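Local coordinates for glycinin (Glycine max, PDB 1OD5), which probably serves as a seed storage protein, a hexameric 11S globulin that holds a reserve of sulfur-containing amino acids for the plant, at residues Gly43-Lys48 with Ser144-Ser149; Pro65-Val70 with Leu366-Val371. All coordinates share one frame; numbering follows the deposited sequence.

Contact 1: Gly43-Lys48 with Ser144-Ser149; sequences GVTVSK and SLLDTS
In the first cupin domain of the subunit, strands 45-51 and 140-146 are antiparallel neighbours in a jelly-roll sheet, and T45 and S47 pair with L146 and S144 as its hydrogen-bonded rungs. The N-H of L146 meets T45 O at 2.9 Å, and that of S144 meets S47 O at 2.8 Å, nearly straight at 170°. T45 suits its rung because its methyl CG2, set between the backbone N and the carbonyl carbon, runs alongside L146 and packs on CD1 at 3.8 Å. On the face of V46 and L145, L145 CD2 lies 4.1 Å from V46 CG2, and V44, in the loop just before the strand, touches L145 CD1 with CG1.

Beyond the last rung the two segments stay joined through G43, just after helix 37-42. Its O accepts the S149 hydroxyl OG at 2.7 Å and S149 N at 3.0 Å, the two donors approaching from opposite faces of the carbonyl plane. G43 has a positive phi of 63°, which favours glycine, and a beta carbon there would collide with S149 OG. Two donors on one carbonyl oxygen probably help to hold the turn from helix to strand in place, while the methyls of V44 and V46 give L145 apolar contacts.

Contact 2: Pro65-Val70 with Leu366-Val371; sequences PQMIIV and LSAQYV
M67 and L366 bury the most surface here, and they meet through the methyl end of the methionine: M67 CE lies 3.7 Å from L366 CB, the two side chains sliding past each other in opposite directions. M67 leaves its strand extended, with CG anti to the backbone N (chi1 179°), and bends only at the last torsion, chi3 -80°, which places CE beside L366 while SD lies 4.0 Å from A368 CB. The sulfur also comes within 3.9 Å of S367 O, a packing distance. A long, flexible, unbranched side chain suits this place, since the axes of 66-70 and 367-371 are still 9.2 Å apart at their closest, and the small A368 lets the thioether settle against its methyl and near the S367 carbonyl. With an alanine in place of M67, L366 CB and the methyl of A368 would probably lose their apolar partner, and a gap would be likely to open between the strands.

The two strands belong to different cupin domains of one subunit, 66-72 to the first jelly roll and 367-373 to the second. Over 66-70 and 367-371 they run nearly parallel, 20° apart, with no hydrogen bond between the two segments, so their sheets are joined here by side-chain packing. F443 and V121 also touch M67, one from each domain.

L366 turns its other end to the rigid ring of P65, where CD2 approaches P65 CG at 3.8 Å, the two side chains meeting at a slant. Further along, I69 sends CD1 to the Y370 ring, 3.9 Å from CE2, its side chain crossing that of the tyrosine at about a right angle. The aromatic carbons offer I69 an apolar surface, whereas the hydroxyl OH of Y370 is hydrogen-bonded to E439 and T394.

From the N terminus the chain first lays down 43-48, then 65-70, and returns at 144-149, where contact 1 closes a loop of 95 residues within the first cupin domain. Segment 65-70 lies inside that loop but finds its partner only at 366-371, so contact 2 spans 295 intervening residues and crosses contact 1 instead of nesting in it. The two contacts meet because strand 140-146 lies between strands 45-51 and 66-72 in one sheet: L145 N is 2.9 Å from M67 O, a probable hydrogen bond. Contact 1 thus joins strands edge to edge within that sheet, and contact 2 joins the sheet to its counterpart in the second cupin domain.

Contact 1: Gly43-Lys48 with Ser144-Ser149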
loop_
_atom_site.group_PDB
_atom_site.type_symbol
_atom_site.label_atom_id
_atom_site.label_comp_id
_atom_site.label_asym_id
_atom_site.label_seq_id
_atom_site.Cartn_x
_atom_site.Cartn_y
_atom_site.Cartn_z
ATOM N N GLY A 43 19.361 -13.449 -15.820
ATOM C CA GLY A 43 18.525 -12.582 -16.632
ATOM C C GLY A 43 18.995 -11.161 -16.701
ATOM O O GLY A 43 18.226 -10.206 -16.712
ATOM N N VAL A 44 20.297 -11.019 -16.741
ATOM C CA VAL A 44 20.922 -9.712 -16.789
ATOM C C VAL A 44 22.121 -9.808 -17.723
ATOM O O VAL A 44 22.483 -10.923 -18.111
ATOM C CB VAL A 44 21.432 -9.301 -15.362
ATOM C CG1 VAL A 44 20.338 -9.378 -14.316
ATOM C CG2 VAL A 44 22.523 -10.276 -14.910
ATOM N N THR A 45 22.719 -8.654 -18.067
ATOM C CA THR A 45 23.952 -8.570 -18.856
ATOM C C THR A 45 24.699 -7.353 -18.287
ATOM O O THR A 45 24.100 -6.518 -17.615
ATOM C CB THR A 45 23.758 -8.385 -20.397
ATOM O OG1 THR A 45 25.099 -8.448 -20.863
ATOM C CG2 THR A 45 23.092 -7.123 -20.895
ATOM N N VAL A 46 26.018 -7.203 -18.478
ATOM C CA VAL A 46 26.763 -6.101 -17.897
ATOM C C VAL A 46 27.481 -5.348 -18.980
ATOM O O VAL A 46 27.785 -5.896 -20.021
ATOM C CB VAL A 46 27.728 -6.711 -16.890
ATOM C CG1 VAL A 46 28.531 -5.631 -16.175
ATOM C CG2 VAL A 46 26.950 -7.518 -15.868
ATOM N N SER A 47 27.812 -4.096 -18.680
ATOM C CA SER A 47 28.504 -3.188 -19.578
ATOM C C SER A 47 29.445 -2.273 -18.812
ATOM O O SER A 47 29.006 -1.664 -17.858
ATOM C CB SER A 47 27.443 -2.411 -20.288
ATOM O OG SER A 47 28.009 -1.375 -21.045
ATOM N N LYS A 48 30.726 -2.148 -19.115
ATOM C CA LYS A 48 31.675 -1.281 -18.441
ATOM C C LYS A 48 31.895 -0.060 -19.292
ATOM O O LYS A 48 32.458 -0.172 -20.372
ATOM C CB LYS A 48 33.016 -1.962 -18.252
ATOM C CG LYS A 48 34.099 -0.980 -17.829
ATOM C CD LYS A 48 35.506 -1.488 -17.953
ATOM C CE LYS A 48 35.811 -2.417 -16.807
ATOM N NZ LYS A 48 37.255 -2.624 -16.708
ATOM N N SER A 144 27.866 -1.104 -15.335
ATOM C CA SER A 144 26.430 -1.067 -15.314
ATOM C C SER A 144 25.761 -2.405 -15.453
ATOM O O SER A 144 26.091 -3.114 -16.384
ATOM C CB SER A 144 26.051 -0.167 -16.416
ATOM O OG SER A 144 24.660 -0.058 -16.595
ATOM N N LEU A 145 24.819 -2.771 -14.583
ATOM C CA LEU A 145 24.085 -4.011 -14.622
ATOM C C LEU A 145 22.844 -3.673 -15.398
ATOM O O LEU A 145 22.041 -2.898 -14.906
ATOM C CB LEU A 145 23.752 -4.399 -13.217
ATOM C CG LEU A 145 23.097 -5.707 -12.730
ATOM C CD1 LEU A 145 21.636 -5.784 -13.139
ATOM C CD2 LEU A 145 23.929 -6.863 -13.243
ATOM N N LEU A 146 22.635 -4.192 -16.604
ATOM C CA LEU A 146 21.457 -3.909 -17.391
ATOM C C LEU A 146 20.505 -5.022 -17.019
ATOM O O LEU A 146 20.779 -6.182 -17.283
ATOM C CB LEU A 146 21.792 -3.962 -18.877
ATOM C CG LEU A 146 23.101 -3.397 -19.447
ATOM C CD1 LEU A 146 22.952 -3.300 -20.945
ATOM C CD2 LEU A 146 23.378 -2.011 -18.958
ATOM N N ASP A 147 19.379 -4.747 -16.382
ATOM C CA ASP A 147 18.471 -5.811 -15.969
ATOM C C ASP A 147 17.394 -6.049 -16.999
ATOM O O ASP A 147 16.240 -5.673 -16.846
ATOM C CB ASP A 147 17.934 -5.384 -14.619
ATOM C CG ASP A 147 17.078 -6.388 -13.897
ATOM O OD1 ASP A 147 17.241 -7.602 -14.062
ATOM O OD2 ASP A 147 16.227 -5.905 -13.162
ATOM N N THR A 148 17.792 -6.738 -18.071
ATOM C CA THR A 148 16.903 -7.020 -19.181
ATOM C C THR A 148 15.762 -7.928 -18.822
ATOM O O THR A 148 14.726 -7.856 -19.472
ATOM C CB THR A 148 17.748 -7.593 -20.319
ATOM O OG1 THR A 148 18.440 -8.690 -19.778
ATOM C CG2 THR A 148 18.785 -6.619 -20.855
ATOM N N SER A 149 15.871 -8.757 -17.792
ATOM C CA SER A 149 14.747 -9.597 -17.442
ATOM C C SER A 149 13.698 -8.871 -16.562
ATOM O O SER A 149 12.679 -9.450 -16.168
ATOM C CB SER A 149 15.252 -10.839 -16.710
ATOM O OG SER A 149 15.827 -10.574 -15.427
#

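Contact 2: Pro65-Val70 with Leu366-Val371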
loop_
_atom_site.group_PDB
_atom_site.type_symbol
_atom_site.label_atom_id
_atom_site.label_comp_id
_atom_site.label_asym_id
_atom_site.label_seq_id
_atom_site.Cartn_x
_atom_site.Cartn_y
_atom_site.Cartn_z
ATOM N N PRO A 65 15.662 -1.006 -16.190
ATOM C CA PRO A 65 16.503 -0.235 -15.284
ATOM C C PRO A 65 17.918 -0.704 -15.245
ATOM O O PRO A 65 18.150 -1.896 -15.440
ATOM C CB PRO A 65 15.865 -0.377 -13.931
ATOM C CG PRO A 65 15.307 -1.774 -14.016
ATOM C CD PRO A 65 14.796 -1.910 -15.452
ATOM N N GLN A 66 18.857 0.211 -15.031
ATOM C CA GLN A 66 20.229 -0.213 -14.902
ATOM C C GLN A 66 20.801 0.409 -13.651
ATOM O O GLN A 66 20.483 1.534 -13.291
ATOM C CB GLN A 66 21.078 0.161 -16.150
ATOM C CG GLN A 66 20.922 1.479 -16.798
ATOM C CD GLN A 66 21.582 1.630 -18.163
ATOM O OE1 GLN A 66 20.953 2.144 -19.086
ATOM N NE2 GLN A 66 22.860 1.295 -18.322
ATOM N N MET A 67 21.549 -0.398 -12.910
ATOM C CA MET A 67 22.199 0.030 -11.686
ATOM C C MET A 67 23.655 0.126 -12.056
ATOM O O MET A 67 24.257 -0.824 -12.534
ATOM C CB MET A 67 22.021 -0.980 -10.578
ATOM C CG MET A 67 22.707 -0.546 -9.305
ATOM S SD MET A 67 22.185 -1.600 -7.969
ATOM C CE MET A 67 20.674 -0.753 -7.745
ATOM N N ILE A 68 24.267 1.255 -11.738
ATOM C CA ILE A 68 25.621 1.543 -12.101
ATOM C C ILE A 68 26.579 1.833 -10.972
ATOM O O ILE A 68 26.263 2.740 -10.219
ATOM C CB ILE A 68 25.589 2.753 -13.058
ATOM C CG1 ILE A 68 24.550 2.565 -14.146
ATOM C CG2 ILE A 68 26.999 2.965 -13.629
ATOM C CD1 ILE A 68 24.545 3.665 -15.205
ATOM N N ILE A 69 27.704 1.165 -10.728
ATOM C CA ILE A 69 28.558 1.634 -9.666
ATOM C C ILE A 69 29.726 2.355 -10.338
ATOM O O ILE A 69 30.275 1.866 -11.313
ATOM C CB ILE A 69 29.046 0.467 -8.771
ATOM C CG1 ILE A 69 29.921 1.103 -7.675
ATOM C CG2 ILE A 69 29.801 -0.601 -9.563
ATOM C CD1 ILE A 69 30.377 0.197 -6.541
ATOM N N VAL A 70 30.087 3.562 -9.904
ATOM C CA VAL A 70 31.189 4.335 -10.434
ATOM C C VAL A 70 32.401 3.875 -9.648
ATOM O O VAL A 70 32.436 4.021 -8.427
ATOM C CB VAL A 70 30.946 5.831 -10.199
ATOM C CG1 VAL A 70 32.166 6.629 -10.549
ATOM C CG2 VAL A 70 29.792 6.285 -11.049
ATOM N N LEU A 366 15.916 -3.784 -8.002
ATOM C CA LEU A 366 17.335 -3.956 -7.773
ATOM C C LEU A 366 17.805 -3.495 -6.407
ATOM O O LEU A 366 17.195 -2.683 -5.745
ATOM C CB LEU A 366 18.150 -3.179 -8.789
ATOM C CG LEU A 366 18.462 -3.682 -10.208
ATOM C CD1 LEU A 366 18.653 -5.205 -10.195
ATOM C CD2 LEU A 366 17.363 -3.261 -11.133
ATOM N N SER A 367 18.901 -4.034 -5.931
ATOM C CA SER A 367 19.507 -3.664 -4.665
ATOM C C SER A 367 20.963 -4.072 -4.792
ATOM O O SER A 367 21.305 -4.731 -5.772
ATOM C CB SER A 367 18.871 -4.382 -3.502
ATOM O OG SER A 367 19.116 -5.753 -3.426
ATOM N N ALA A 368 21.860 -3.742 -3.865
ATOM C CA ALA A 368 23.274 -4.080 -3.965
ATOM C C ALA A 368 23.935 -4.085 -2.613
ATOM O O ALA A 368 23.330 -3.722 -1.620
ATOM C CB ALA A 368 24.079 -3.065 -4.772
ATOM N N GLN A 369 25.158 -4.611 -2.609
ATOM C CA GLN A 369 26.024 -4.678 -1.444
ATOM C C GLN A 369 27.421 -4.349 -1.973
ATOM O O GLN A 369 27.706 -4.375 -3.180
ATOM C CB GLN A 369 26.078 -6.054 -0.794
ATOM C CG GLN A 369 24.791 -6.283 -0.084
ATOM C CD GLN A 369 24.762 -7.508 0.789
ATOM O OE1 GLN A 369 25.102 -8.588 0.339
ATOM N NE2 GLN A 369 24.360 -7.388 2.053
ATOM N N TYR A 370 28.258 -3.903 -1.053
ATOM C CA TYR A 370 29.630 -3.561 -1.327
ATOM C C TYR A 370 30.377 -4.216 -0.204
ATOM O O TYR A 370 30.098 -3.887 0.951
ATOM C CB TYR A 370 29.892 -2.118 -1.226
ATOM C CG TYR A 370 31.235 -1.832 -1.841
ATOM C CD1 TYR A 370 32.369 -1.654 -1.048
ATOM C CD2 TYR A 370 31.324 -1.791 -3.235
ATOM C CE1 TYR A 370 33.605 -1.451 -1.654
ATOM C CE2 TYR A 370 32.558 -1.590 -3.843
ATOM C CZ TYR A 370 33.688 -1.424 -3.046
ATOM O OH TYR A 370 34.914 -1.280 -3.661
ATOM N N VAL A 371 31.277 -5.178 -0.455
ATOM C CA VAL A 371 31.969 -5.775 0.661
ATOM C C VAL A 371 33.448 -5.658 0.416
ATOM O O VAL A 371 33.927 -5.501 -0.705
ATOM C CB VAL A 371 31.416 -7.301 0.966
ATOM C CG1 VAL A 371 30.415 -7.739 -0.089
ATOM C CG2 VAL A 371 32.544 -8.273 1.184
#